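Local atomic coordinates of pyruvate-formate lyase-activating enzyme (PDB entry 3CAN), a protein that is, by family, a radical SAM enzyme domain with a parallel beta-alpha fold related to the TIM barrel. Residues G5-L15 against I33-L42; P100-D108 against K155-Q164. All coordinates share one frame; numbering follows the deposited sequence. Where two conformers were deposited one is given.

Contact 1: G5-L15 against I33-L42; sequences GGVTFCGGEPL and IHRAVDTTLL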
ATOM      1  N   GLY A   5      -1.126 -10.819  -5.862  1.00 19.81           N
ATOM      2  CA  GLY A   5      -0.110  -9.953  -5.272  1.00 19.10           C
ATOM      3  C   GLY A   5       1.148  -9.944  -6.129  1.00 18.11           C
ATOM      4  O   GLY A   5       1.076 -10.128  -7.345  1.00 17.83           O
ATOM      5  N   GLY A   6       2.299  -9.735  -5.499  1.00 16.30           N
ATOM      6  CA  GLY A   6       3.537  -9.546  -6.235  1.00 15.61           C
ATOM      7  C   GLY A   6       4.542  -8.771  -5.416  1.00 14.50           C
ATOM      8  O   GLY A   6       4.474  -8.756  -4.190  1.00 13.90           O
ATOM      9  N   VAL A   7       5.471  -8.121  -6.105  1.00 12.90           N
ATOM     10  CA  VAL A   7       6.496  -7.324  -5.450  1.00 12.94           C
ATOM     11  C   VAL A   7       6.297  -5.854  -5.844  1.00 12.85           C
ATOM     12  O   VAL A   7       5.970  -5.532  -6.995  1.00 13.39           O
ATOM     13  CB  VAL A   7       7.918  -7.828  -5.828  1.00 13.13           C
ATOM     14  CG1 VAL A   7       8.197  -7.674  -7.339  1.00 13.38           C
ATOM     15  CG2 VAL A   7       9.008  -7.151  -4.992  1.00 12.78           C
ATOM     16  N   THR A   8       6.502  -4.975  -4.879  1.00 13.51           N
ATOM     17  CA  THR A   8       6.460  -3.534  -5.117  1.00 13.31           C
ATOM     18  C   THR A   8       7.713  -2.896  -4.540  1.00 13.98           C
ATOM     19  O   THR A   8       8.100  -3.176  -3.388  1.00 14.67           O
ATOM     20  CB  THR A   8       5.247  -2.898  -4.442  1.00 14.04           C
ATOM     21  OG1 THR A   8       4.051  -3.518  -4.912  1.00 14.32           O
ATOM     22  CG2 THR A   8       5.191  -1.377  -4.727  1.00 14.52           C
ATOM     23  N   PHE A   9       8.337  -2.018  -5.315  1.00 14.04           N
ATOM     24  CA  PHE A   9       9.402  -1.162  -4.791  1.00 15.07           C
ATOM     25  C   PHE A   9       8.816   0.225  -4.618  1.00 14.71           C
ATOM     26  O   PHE A   9       8.143   0.734  -5.523  1.00 14.48           O
ATOM     27  CB  PHE A   9      10.582  -1.104  -5.731  1.00 15.35           C
ATOM     28  CG  PHE A   9      11.369  -2.363  -5.761  1.00 17.12           C
ATOM     29  CD1 PHE A   9      12.426  -2.548  -4.884  1.00 15.85           C
ATOM     30  CD2 PHE A   9      11.046  -3.374  -6.651  1.00 18.47           C
ATOM     31  CE1 PHE A   9      13.167  -3.713  -4.913  1.00 15.93           C
ATOM     32  CE2 PHE A   9      11.767  -4.571  -6.665  1.00 18.83           C
ATOM     33  CZ  PHE A   9      12.818  -4.732  -5.802  1.00 16.90           C
ATOM     34  N   CYS A  10       9.029   0.802  -3.440  1.00 15.21           N
ATOM     35  CA  CYS A  10       8.447   2.091  -3.043  0.50 15.50           C
ATOM     36  C   CYS A  10       9.525   3.065  -2.596  1.00 15.85           C
ATOM     37  O   CYS A  10      10.544   2.655  -2.004  1.00 15.08           O
ATOM     38  CB  CYS A  10       7.497   1.916  -1.856  0.50 16.00           C
ATOM     39  SG  CYS A  10       6.040   0.927  -2.142  0.50 17.98           S
ATOM     40  N   GLY A  11       9.275   4.352  -2.801  1.00 15.36           N
ATOM     41  CA  GLY A  11      10.127   5.367  -2.239  1.00 16.36           C
ATOM     42  C   GLY A  11      11.430   5.609  -2.964  1.00 16.76           C
ATOM     43  O   GLY A  11      11.658   5.113  -4.074  1.00 17.24           O
ATOM     44  N   GLY A  12      12.270   6.425  -2.340  1.00 16.59           N
ATOM     45  CA  GLY A  12      13.496   6.892  -2.966  1.00 16.84           C
ATOM     46  C   GLY A  12      14.644   5.902  -2.944  1.00 16.98           C
ATOM     47  O   GLY A  12      15.436   5.854  -3.878  1.00 17.38           O
ATOM     48  N   GLU A  13      14.738   5.099  -1.892  1.00 17.55           N
ATOM     49  CA  GLU A  13      15.936   4.286  -1.709  1.00 17.37           C
ATOM     50  C   GLU A  13      16.172   3.261  -2.818  1.00 16.79           C
ATOM     51  O   GLU A  13      17.289   3.148  -3.297  1.00 17.23           O
ATOM     52  CB  GLU A  13      15.952   3.591  -0.357  1.00 18.07           C
ATOM     53  CG  GLU A  13      17.260   2.845  -0.061  1.00 18.77           C
ATOM     54  CD  GLU A  13      18.480   3.750   0.057  1.00 21.68           C
ATOM     55  OE1 GLU A  13      18.337   4.946   0.416  1.00 22.13           O
ATOM     56  OE2 GLU A  13      19.607   3.256  -0.176  1.00 20.35           O
ATOM     57  N   PRO A  14      15.140   2.508  -3.226  1.00 16.29           N
ATOM     58  CA  PRO A  14      15.400   1.524  -4.299  1.00 16.26           C
ATOM     59  C   PRO A  14      15.981   2.163  -5.564  1.00 16.10           C
ATOM     60  O   PRO A  14      16.819   1.570  -6.246  1.00 16.07           O
ATOM     61  CB  PRO A  14      14.012   0.920  -4.555  1.00 16.61           C
ATOM     62  CG  PRO A  14      13.292   1.106  -3.232  1.00 16.14           C
ATOM     63  CD  PRO A  14      13.743   2.447  -2.753  1.00 15.93           C
ATOM     64  N   LEU A  15      15.569   3.396  -5.842  1.00 15.98           N
ATOM     65  CA  LEU A  15      15.993   4.100  -7.048  1.00 16.12           C
ATOM     66  C   LEU A  15      17.453   4.552  -7.004  1.00 16.78           C
ATOM     67  O   LEU A  15      18.014   4.895  -8.051  1.00 16.91           O
ATOM     68  CB  LEU A  15      15.080   5.294  -7.297  1.00 16.65           C
ATOM     69  CG  LEU A  15      13.587   5.007  -7.410  1.00 16.35           C
ATOM     70  CD1 LEU A  15      12.833   6.313  -7.737  1.00 15.60           C
ATOM     71  CD2 LEU A  15      13.316   3.922  -8.466  1.00 15.20           C
ATOM     72  N   ILE A  33       6.339 -13.315 -11.181  1.00 15.43           N
ATOM     73  CA  ILE A  33       5.828 -12.502 -10.101  1.00 15.51           C
ATOM     74  C   ILE A  33       5.526 -11.106 -10.671  1.00 14.70           C
ATOM     75  O   ILE A  33       6.350 -10.540 -11.390  1.00 14.96           O
ATOM     76  CB  ILE A  33       6.832 -12.465  -8.919  1.00 15.25           C
ATOM     77  CG1 ILE A  33       6.935 -13.890  -8.305  1.00 17.82           C
ATOM     78  CG2 ILE A  33       6.381 -11.442  -7.870  1.00 15.14           C
ATOM     79  CD1 ILE A  33       7.936 -14.029  -7.194  1.00 18.99           C
ATOM     80  N   HIS A  34       4.326 -10.605 -10.388  1.00 14.19           N
ATOM     81  CA  HIS A  34       3.912  -9.248 -10.818  1.00 13.85           C
ATOM     82  C   HIS A  34       4.766  -8.210 -10.124  1.00 13.64           C
ATOM     83  O   HIS A  34       5.066  -8.341  -8.929  1.00 13.79           O
ATOM     84  CB  HIS A  34       2.439  -9.026 -10.496  1.00 14.85           C
ATOM     85  CG  HIS A  34       1.907  -7.682 -10.884  1.00 15.73           C
ATOM     86  ND1 HIS A  34       2.118  -6.543 -10.130  1.00 19.18           N
ATOM     87  CD2 HIS A  34       1.114  -7.307 -11.920  1.00 19.15           C
ATOM     88  CE1 HIS A  34       1.515  -5.521 -10.711  1.00 19.84           C
ATOM     89  NE2 HIS A  34       0.886  -5.962 -11.788  1.00 17.69           N
ATOM     90  N   ARG A  35       5.157  -7.175 -10.874  1.00 12.56           N
ATOM     91  CA  ARG A  35       6.098  -6.156 -10.405  1.00 12.29           C
ATOM     92  C   ARG A  35       5.576  -4.734 -10.582  1.00 12.08           C
ATOM     93  O   ARG A  35       5.184  -4.337 -11.690  1.00 12.64           O
ATOM     94  CB  ARG A  35       7.410  -6.281 -11.182  1.00 11.77           C
ATOM     95  CG  ARG A  35       8.079  -7.648 -11.057  1.00 11.22           C
ATOM     96  CD  ARG A  35       8.993  -7.920 -12.225  1.00 12.57           C
ATOM     97  NE  ARG A  35       8.271  -7.964 -13.491  1.00 11.83           N
ATOM     98  CZ  ARG A  35       8.855  -8.170 -14.661  1.00 12.67           C
ATOM     99  NH1 ARG A  35      10.149  -8.416 -14.730  1.00 12.47           N
ATOM    100  NH2 ARG A  35       8.129  -8.164 -15.773  1.00 14.70           N
ATOM    101  N   ALA A  36       5.587  -3.965  -9.494  1.00 12.49           N
ATOM    102  CA  ALA A  36       5.218  -2.543  -9.521  1.00 12.79           C
ATOM    103  C   ALA A  36       6.368  -1.745  -8.954  1.00 13.20           C
ATOM    104  O   ALA A  36       6.964  -2.155  -7.962  1.00 13.09           O
ATOM    105  CB  ALA A  36       3.961  -2.284  -8.689  1.00 13.03           C
ATOM    106  N   VAL A  37       6.658  -0.604  -9.561  1.00 13.59           N
ATOM    107  CA  VAL A  37       7.810   0.202  -9.152  1.00 13.46           C
ATOM    108  C   VAL A  37       7.422   1.677  -9.038  1.00 13.46           C
ATOM    109  O   VAL A  37       6.898   2.268  -9.977  1.00 14.55           O
ATOM    110  CB  VAL A  37       8.975   0.085 -10.129  1.00 13.81           C
ATOM    111  CG1 VAL A  37      10.163   0.912  -9.632  1.00 14.72           C
ATOM    112  CG2 VAL A  37       9.369  -1.410 -10.342  1.00 13.43           C
ATOM    113  N   ASP A  38       7.706   2.258  -7.888  1.00 14.44           N
ATOM    114  CA  ASP A  38       7.585   3.703  -7.666  1.00 14.64           C
ATOM    115  C   ASP A  38       8.755   4.426  -8.326  1.00 15.56           C
ATOM    116  O   ASP A  38       9.911   4.269  -7.893  1.00 16.20           O
ATOM    117  CB  ASP A  38       7.554   3.957  -6.160  1.00 14.49           C
ATOM    118  CG  ASP A  38       7.443   5.424  -5.778  1.00 15.52           C
ATOM    119  OD1 ASP A  38       7.464   6.314  -6.654  1.00 15.74           O
ATOM    120  OD2 ASP A  38       7.391   5.686  -4.548  1.00 17.57           O
ATOM    121  N   THR A  39       8.477   5.193  -9.379  1.00 15.82           N
ATOM    122  CA  THR A  39       9.507   5.898 -10.134  1.00 16.32           C
ATOM    123  C   THR A  39       9.434   7.427  -9.921  1.00 16.38           C
ATOM    124  O   THR A  39      10.037   8.202 -10.674  1.00 17.25           O
ATOM    125  CB  THR A  39       9.402   5.600 -11.646  1.00 16.60           C
ATOM    126  OG1 THR A  39       8.125   6.027 -12.127  1.00 17.39           O
ATOM    127  CG2 THR A  39       9.597   4.089 -11.930  1.00 16.89           C
ATOM    128  N   THR A  40       8.716   7.847  -8.885  1.00 16.16           N
ATOM    129  CA  THR A  40       8.506   9.265  -8.609  1.00 16.66           C
ATOM    130  C   THR A  40       9.810  10.052  -8.718  1.00 17.68           C
ATOM    131  O   THR A  40       9.882  11.049  -9.444  1.00 17.94           O
ATOM    132  CB  THR A  40       7.890   9.472  -7.216  1.00 15.69           C
ATOM    133  OG1 THR A  40       6.677   8.701  -7.079  1.00 15.29           O
ATOM    134  CG2 THR A  40       7.594  10.952  -6.962  1.00 16.03           C
ATOM    135  N   LEU A  41      10.843   9.581  -8.020  1.00 18.41           N
ATOM    136  CA  LEU A  41      12.113  10.319  -7.909  1.00 19.12           C
ATOM    137  C   LEU A  41      13.228   9.892  -8.866  1.00 19.74           C
ATOM    138  O   LEU A  41      14.388  10.278  -8.671  1.00 19.17           O
ATOM    139  CB  LEU A  41      12.613  10.244  -6.467  1.00 18.99           C
ATOM    140  CG  LEU A  41      11.660  10.815  -5.405  1.00 20.36           C
ATOM    141  CD1 LEU A  41      12.204  10.543  -4.002  1.00 20.96           C
ATOM    142  CD2 LEU A  41      11.435  12.308  -5.608  1.00 20.35           C
ATOM    143  N   LEU A  42      12.895   9.119  -9.893  1.00 20.74           N
ATOM    144  CA  LEU A  42      13.895   8.657 -10.862  1.00 21.98           C
ATOM    145  C   LEU A  42      14.345   9.820 -11.733  1.00 23.73           C
ATOM    146  O   LEU A  42      13.536  10.452 -12.409  1.00 24.74           O
ATOM    147  CB  LEU A  42      13.356   7.540 -11.756  1.00 22.57           C
ATOM    148  CG  LEU A  42      13.870   6.121 -11.587  1.00 24.41           C
ATOM    149  CD1 LEU A  42      13.372   5.239 -12.731  1.00 22.84           C
ATOM    150  CD2 LEU A  42      15.393   6.079 -11.470  1.00 22.94           C
TER
HETATM  151  O   HOH W   1       2.615 -12.067  -8.664  1.00 21.77           O
HETATM  152  O   HOH W   2       3.008  -5.885  -7.583  1.00 27.46           O
HETATM  153  O   HOH W   3      10.999   2.779  -5.609  1.00 21.08           O
HETATM  154  O   HOH W   4      10.394   7.500  -5.687  1.00 24.71           O
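Asp38 OD1 is gripped twice from its own segment, by Thr40 N in an Asx turn and by Thr40 OG1, while Asp38 OD2 takes Gly11 N from across the contact at 2.9 Å, met from above the carboxylate plane. With CG anti to the backbone N (chi1 179°), the acid reaches past Cys10 to the chain just beyond the end of strand 6-10. There a water also bridges Gly11 O and Asp38 O.

Behind this end the strands run nearly parallel, 7° apart. Their alternating bonds are Val7 N to His34 O (2.9 Å), Ala36 N to Val7 O (3.0 Å), Phe9 N to Ala36 O and Asp38 N to Phe9 O. Val7 O has a second donor, a water that also meets the edge of the His34 ring at ND1. On one face, Val7 CG1 lies 3.7 Å from Arg35 CG; the guanidinium leads on to a salt bridge with Glu56. Thr8 and Ala36 lie together on the other face. Beyond the ladder, Leu15 crosses Leu42 at about a right angle, its CD2 3.9 Å from Leu42 CG, and its CD1 sits 3.5 Å from Leu42 N.

At its other edge strand 6-10 pairs in an antiparallel ladder with a strand of the second subunit, so the sheet runs on across the interface. Within the chain the pair forms the two strands of a beta-alpha-beta crossover through helix 18-30, and the sequence Gly11-Gly12-Glu13 is consistent with the GGE motif of radical SAM proteins.

Contact 2: P100-D108 against K155-Q164; sequences PLIEGVNAD and KMQTPSEEVQ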
ATOM      1  N   PRO A 100      -1.370  11.652  -1.633  1.00 20.38           N
ATOM      2  CA  PRO A 100      -1.633  11.720  -0.203  1.00 21.01           C
ATOM      3  C   PRO A 100      -2.345  13.038   0.023  1.00 21.64           C
ATOM      4  O   PRO A 100      -1.816  14.077  -0.356  1.00 22.52           O
ATOM      5  CB  PRO A 100      -0.228  11.679   0.419  1.00 21.41           C
ATOM      6  CG  PRO A 100       0.668  11.133  -0.670  1.00 22.16           C
ATOM      7  CD  PRO A 100       0.074  11.691  -1.924  1.00 21.26           C
ATOM      8  N   LEU A 101      -3.568  12.977   0.544  1.00 21.82           N
ATOM      9  CA  LEU A 101      -4.479  14.112   0.530  1.00 22.14           C
ATOM     10  C   LEU A 101      -4.529  14.719   1.929  1.00 22.32           C
ATOM     11  O   LEU A 101      -5.007  14.086   2.864  1.00 21.83           O
ATOM     12  CB  LEU A 101      -5.867  13.655   0.081  1.00 21.92           C
ATOM     13  CG  LEU A 101      -6.875  14.747  -0.288  1.00 22.25           C
ATOM     14  CD1 LEU A 101      -6.407  15.591  -1.493  1.00 21.97           C
ATOM     15  CD2 LEU A 101      -8.236  14.131  -0.571  1.00 22.10           C
ATOM     16  N   ILE A 102      -4.001  15.934   2.049  1.00 23.01           N
ATOM     17  CA  ILE A 102      -3.755  16.572   3.341  1.00 23.27           C
ATOM     18  C   ILE A 102      -4.429  17.937   3.343  1.00 24.05           C
ATOM     19  O   ILE A 102      -4.054  18.816   2.567  1.00 23.31           O
ATOM     20  CB  ILE A 102      -2.235  16.752   3.596  1.00 23.49           C
ATOM     21  CG1 ILE A 102      -1.475  15.433   3.364  1.00 23.98           C
ATOM     22  CG2 ILE A 102      -1.991  17.277   5.021  1.00 23.53           C
ATOM     23  CD1 ILE A 102      -0.008  15.585   2.998  1.00 23.87           C
ATOM     24  N   GLU A 103      -5.440  18.093   4.194  1.00 24.78           N
ATOM     25  CA  GLU A 103      -6.110  19.368   4.357  1.00 25.51           C
ATOM     26  C   GLU A 103      -5.088  20.335   4.936  1.00 25.54           C
ATOM     27  O   GLU A 103      -4.485  20.045   5.980  1.00 26.23           O
ATOM     28  CB  GLU A 103      -7.309  19.214   5.289  1.00 25.97           C
ATOM     29  CG  GLU A 103      -8.080  20.487   5.562  1.00 26.77           C
ATOM     30  CD  GLU A 103      -8.667  21.113   4.316  1.00 30.50           C
ATOM     31  OE1 GLU A 103      -9.350  20.409   3.540  1.00 32.59           O
ATOM     32  OE2 GLU A 103      -8.468  22.326   4.127  1.00 33.71           O
ATOM     33  N   GLY A 104      -4.901  21.460   4.249  1.00 25.29           N
ATOM     34  CA  GLY A 104      -3.875  22.438   4.588  1.00 24.87           C
ATOM     35  C   GLY A 104      -2.627  22.392   3.723  1.00 24.86           C
ATOM     36  O   GLY A 104      -1.811  23.309   3.776  1.00 25.32           O
ATOM     37  N   VAL A 105      -2.482  21.342   2.911  1.00 23.42           N
ATOM     38  CA  VAL A 105      -1.316  21.196   2.039  1.00 22.80           C
ATOM     39  C   VAL A 105      -1.690  21.111   0.548  1.00 21.92           C
ATOM     40  O   VAL A 105      -1.120  21.833  -0.277  1.00 21.86           O
ATOM     41  CB  VAL A 105      -0.505  19.941   2.423  1.00 22.71           C
ATOM     42  CG1 VAL A 105       0.697  19.754   1.498  1.00 22.11           C
ATOM     43  CG2 VAL A 105      -0.062  20.035   3.890  1.00 24.19           C
ATOM     44  N   ASN A 106      -2.624  20.230   0.206  1.00 21.67           N
ATOM     45  CA  ASN A 106      -2.891  19.915  -1.212  1.00 21.31           C
ATOM     46  C   ASN A 106      -4.319  19.487  -1.558  1.00 21.13           C
ATOM     47  O   ASN A 106      -4.554  19.001  -2.658  1.00 20.44           O
ATOM     48  CB  ASN A 106      -1.909  18.838  -1.694  1.00 20.89           C
ATOM     49  CG  ASN A 106      -2.118  17.495  -0.987  1.00 21.21           C
ATOM     50  OD1 ASN A 106      -3.034  17.348  -0.177  1.00 19.92           O
ATOM     51  ND2 ASN A 106      -1.272  16.528  -1.292  1.00 19.38           N
ATOM     52  N   ALA A 107      -5.262  19.665  -0.632  1.00 21.05           N
ATOM     53  CA  ALA A 107      -6.658  19.284  -0.867  1.00 21.30           C
ATOM     54  C   ALA A 107      -7.502  20.458  -1.352  1.00 21.73           C
ATOM     55  O   ALA A 107      -8.734  20.345  -1.481  1.00 22.24           O
ATOM     56  CB  ALA A 107      -7.271  18.653   0.418  1.00 21.04           C
ATOM     57  N   ASP A 108      -6.854  21.587  -1.623  1.00 21.36           N
ATOM     58  CA  ASP A 108      -7.538  22.744  -2.189  1.00 21.44           C
ATOM     59  C   ASP A 108      -7.993  22.467  -3.620  1.00 20.90           C
ATOM     60  O   ASP A 108      -7.322  21.756  -4.371  1.00 20.55           O
ATOM     61  CB  ASP A 108      -6.658  24.006  -2.132  1.00 21.42           C
ATOM     62  CG  ASP A 108      -5.280  23.799  -2.743  1.00 21.59           C
ATOM     63  OD1 ASP A 108      -4.485  22.998  -2.188  1.00 23.45           O
ATOM     64  OD2 ASP A 108      -4.989  24.447  -3.774  1.00 21.70           O
ATOM     65  N   LYS A 155      -0.835  23.725   8.300  1.00 46.34           N
ATOM     66  CA  LYS A 155      -1.593  22.708   9.021  1.00 46.44           C
ATOM     67  C   LYS A 155      -1.628  21.402   8.240  1.00 46.32           C
ATOM     68  O   LYS A 155      -1.535  21.402   7.012  1.00 46.24           O
ATOM     69  CB  LYS A 155      -3.027  23.186   9.281  1.00 46.59           C
ATOM     70  CG  LYS A 155      -3.945  23.139   8.058  1.00 46.63           C
ATOM     71  CD  LYS A 155      -5.310  23.740   8.346  1.00 46.84           C
ATOM     72  CE  LYS A 155      -6.139  23.877   7.073  1.00 47.01           C
ATOM     73  NZ  LYS A 155      -7.447  24.545   7.333  1.00 46.85           N
HETATM   74  N   MSE A 156      -1.773  20.292   8.960  1.00 46.16           N
HETATM   75  CA  MSE A 156      -1.915  18.977   8.344  1.00 46.21           C
HETATM   76  C   MSE A 156      -3.010  18.203   9.047  1.00 45.35           C
HETATM   77  O   MSE A 156      -2.814  17.692  10.154  1.00 45.43           O
HETATM   78  CB  MSE A 156      -0.615  18.197   8.429  1.00 46.20           C
HETATM   79  CG  MSE A 156       0.478  18.775   7.579  1.00 46.94           C
HETATM   80 SE   MSE A 156       1.937  17.526   7.462  0.65 48.20          SE
HETATM   81  CE  MSE A 156       1.110  16.176   6.327  1.00 48.02           C
ATOM     82  N   GLN A 157      -4.166  18.144   8.400  1.00 44.22           N
ATOM     83  CA  GLN A 157      -5.339  17.503   8.957  1.00 43.31           C
ATOM     84  C   GLN A 157      -5.914  16.539   7.944  1.00 42.02           C
ATOM     85  O   GLN A 157      -5.635  16.629   6.747  1.00 41.23           O
ATOM     86  CB  GLN A 157      -6.395  18.554   9.297  1.00 43.44           C
ATOM     87  CG  GLN A 157      -5.871  19.707  10.130  1.00 44.06           C
ATOM     88  CD  GLN A 157      -6.922  20.761  10.384  1.00 44.37           C
ATOM     89  OE1 GLN A 157      -7.893  20.883   9.634  1.00 46.33           O
ATOM     90  NE2 GLN A 157      -6.736  21.536  11.448  1.00 46.10           N
ATOM     91  N   THR A 158      -6.721  15.617   8.446  1.00 40.49           N
ATOM     92  CA  THR A 158      -7.481  14.709   7.611  1.00 39.56           C
ATOM     93  C   THR A 158      -8.531  15.529   6.866  1.00 39.32           C
ATOM     94  O   THR A 158      -9.248  16.315   7.488  1.00 38.97           O
ATOM     95  CB  THR A 158      -8.162  13.637   8.484  1.00 39.66           C
ATOM     96  OG1 THR A 158      -7.164  12.993   9.288  1.00 38.03           O
ATOM     97  CG2 THR A 158      -8.884  12.597   7.631  1.00 39.75           C
ATOM     98  N   PRO A 159      -8.604  15.385   5.531  1.00 38.83           N
ATOM     99  CA  PRO A 159      -9.676  16.090   4.832  1.00 38.60           C
ATOM    100  C   PRO A 159     -11.050  15.508   5.189  1.00 38.40           C
ATOM    101  O   PRO A 159     -11.189  14.290   5.376  1.00 38.00           O
ATOM    102  CB  PRO A 159      -9.338  15.880   3.352  1.00 38.57           C
ATOM    103  CG  PRO A 159      -8.519  14.633   3.319  1.00 38.87           C
ATOM    104  CD  PRO A 159      -7.756  14.604   4.609  1.00 38.96           C
ATOM    105  N   SER A 160     -12.043  16.385   5.314  1.00 37.88           N
ATOM    106  CA  SER A 160     -13.413  15.969   5.607  1.00 37.35           C
ATOM    107  C   SER A 160     -13.924  15.030   4.523  1.00 36.72           C
ATOM    108  O   SER A 160     -13.403  15.015   3.409  1.00 36.85           O
ATOM    109  CB  SER A 160     -14.327  17.189   5.679  1.00 37.55           C
ATOM    110  OG  SER A 160     -14.373  17.861   4.431  1.00 36.08           O
ATOM    111  N   GLU A 161     -14.943  14.244   4.856  1.00 35.69           N
ATOM    112  CA  GLU A 161     -15.595  13.390   3.870  1.00 34.88           C
ATOM    113  C   GLU A 161     -16.083  14.225   2.679  1.00 34.18           C
ATOM    114  O   GLU A 161     -15.997  13.783   1.530  1.00 34.34           O
ATOM    115  CB  GLU A 161     -16.757  12.614   4.499  1.00 35.07           C
ATOM    116  CG  GLU A 161     -17.375  11.565   3.578  1.00 35.55           C
ATOM    117  CD  GLU A 161     -18.363  10.638   4.282  1.00 35.87           C
ATOM    118  OE1 GLU A 161     -18.697  10.867   5.465  1.00 37.38           O
ATOM    119  OE2 GLU A 161     -18.811   9.666   3.641  1.00 37.41           O
ATOM    120  N   GLU A 162     -16.571  15.432   2.960  1.00 33.27           N
ATOM    121  CA  GLU A 162     -17.074  16.326   1.920  1.00 32.87           C
ATOM    122  C   GLU A 162     -15.961  16.722   0.959  1.00 31.88           C
ATOM    123  O   GLU A 162     -16.140  16.671  -0.254  1.00 31.58           O
ATOM    124  CB  GLU A 162     -17.699  17.581   2.536  1.00 32.71           C
ATOM    125  CG  GLU A 162     -18.433  18.462   1.529  1.00 33.68           C
ATOM    126  CD  GLU A 162     -18.995  19.733   2.143  1.00 34.14           C
ATOM    127  OE1 GLU A 162     -19.406  19.712   3.326  1.00 35.87           O
ATOM    128  OE2 GLU A 162     -19.039  20.759   1.426  1.00 36.66           O
ATOM    129  N   VAL A 163     -14.818  17.121   1.506  1.00 31.21           N
ATOM    130  CA  VAL A 163     -13.663  17.490   0.681  1.00 30.72           C
ATOM    131  C   VAL A 163     -13.158  16.297  -0.137  1.00 30.34           C
ATOM    132  O   VAL A 163     -12.904  16.429  -1.331  1.00 29.92           O
ATOM    133  CB  VAL A 163     -12.522  18.106   1.533  1.00 30.58           C
ATOM    134  CG1 VAL A 163     -11.231  18.216   0.726  1.00 30.69           C
ATOM    135  CG2 VAL A 163     -12.935  19.479   2.071  1.00 30.38           C
ATOM    136  N   GLN A 164     -13.034  15.134   0.495  1.00 30.04           N
ATOM    137  CA  GLN A 164     -12.611  13.923  -0.203  1.00 29.79           C
ATOM    138  C   GLN A 164     -13.485  13.650  -1.425  1.00 29.67           C
ATOM    139  O   GLN A 164     -12.977  13.410  -2.522  1.00 29.15           O
ATOM    140  CB  GLN A 164     -12.640  12.719   0.733  1.00 29.99           C
ATOM    141  CG  GLN A 164     -11.569  12.741   1.805  1.00 29.46           C
ATOM    142  CD  GLN A 164     -11.720  11.585   2.758  1.00 29.33           C
ATOM    143  OE1 GLN A 164     -12.001  10.460   2.337  1.00 28.07           O
ATOM    144  NE2 GLN A 164     -11.533  11.845   4.050  1.00 28.67           N
TER
HETATM  145  O   HOH W   5     -11.079  19.236   5.131  1.00 40.93           O
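Glu103 and Gln157 form one antiparallel, hydrogen-bonded pair, a single bridge between irregular parts of the two segments, one following strand 95-101 and the other preceding helix 161-173. Gln157 N gives a fairly straight bond to Glu103 O (3.1 Å, 160° at the hydrogen), whereas the return bond from Glu103 N to Gln157 O is shorter, 2.9 Å, but bent to 138°. Just past the bridge the chain turns at Gly104, whose positive phi suits glycine, and Ile102 O accepts from both Val105 N and Asn106 N. The Asn106 amide fastens this turn to the strand end: OD1 takes Ile102 N and ND2 gives to Pro100 O, with Lys63 O as a further acceptor.

Side chains pack on both sides of the bridge. Toward the start of 155-164, the selenomethionine Met156 folds back through a bent chi3 (71°), which brings its CE to 3.5 Å from Ile102 CG2, while its CG rests near Val105 CG2. Toward the helix, the Pro159 ring lies against Leu101, CG to CD2 3.9 Å, and Val163 CG1 touches Ala107 CB. Glu103 lies alongside Lys155, the two pointing the same way, but OE2 and NZ stay 4.0 Å apart, beyond a salt bridge. Glu103 OE1 instead takes a water at 2.6 Å that in turn accepts from Ser160 N. Ser160 is the N-cap of helix 161-173, its OG receiving Val163 N.

The chemistry is therefore mixed: two backbone bonds fix the register, small apolar patches flank them, and the carboxylate is tied to the helix start through water. The nearby helix N terminus and the lysine would both be expected to favour its negative charge.

Contact 1 and contact 2 lie on opposite sides of the chain's centre, their centres about 26 Å apart, yet both reach the same parallel sheet. Contact 1 joins neighbouring strands within it, at the edge where the second subunit adds its own strand. Contact 2, its centre about 18 Å from the chain's centre against 11 Å for contact 1, joins the end of strand 95-101 and the loop after it to the approach and first turn of helix 161-173. Both are partly buried, but contact 1 is more core-like, with 10 of 18 touching residues buried against 4 of 13. Repeated backbone bonds serve the first, a single bridge the second; a carboxylate meets backbone N directly in contact 1, through water in contact 2.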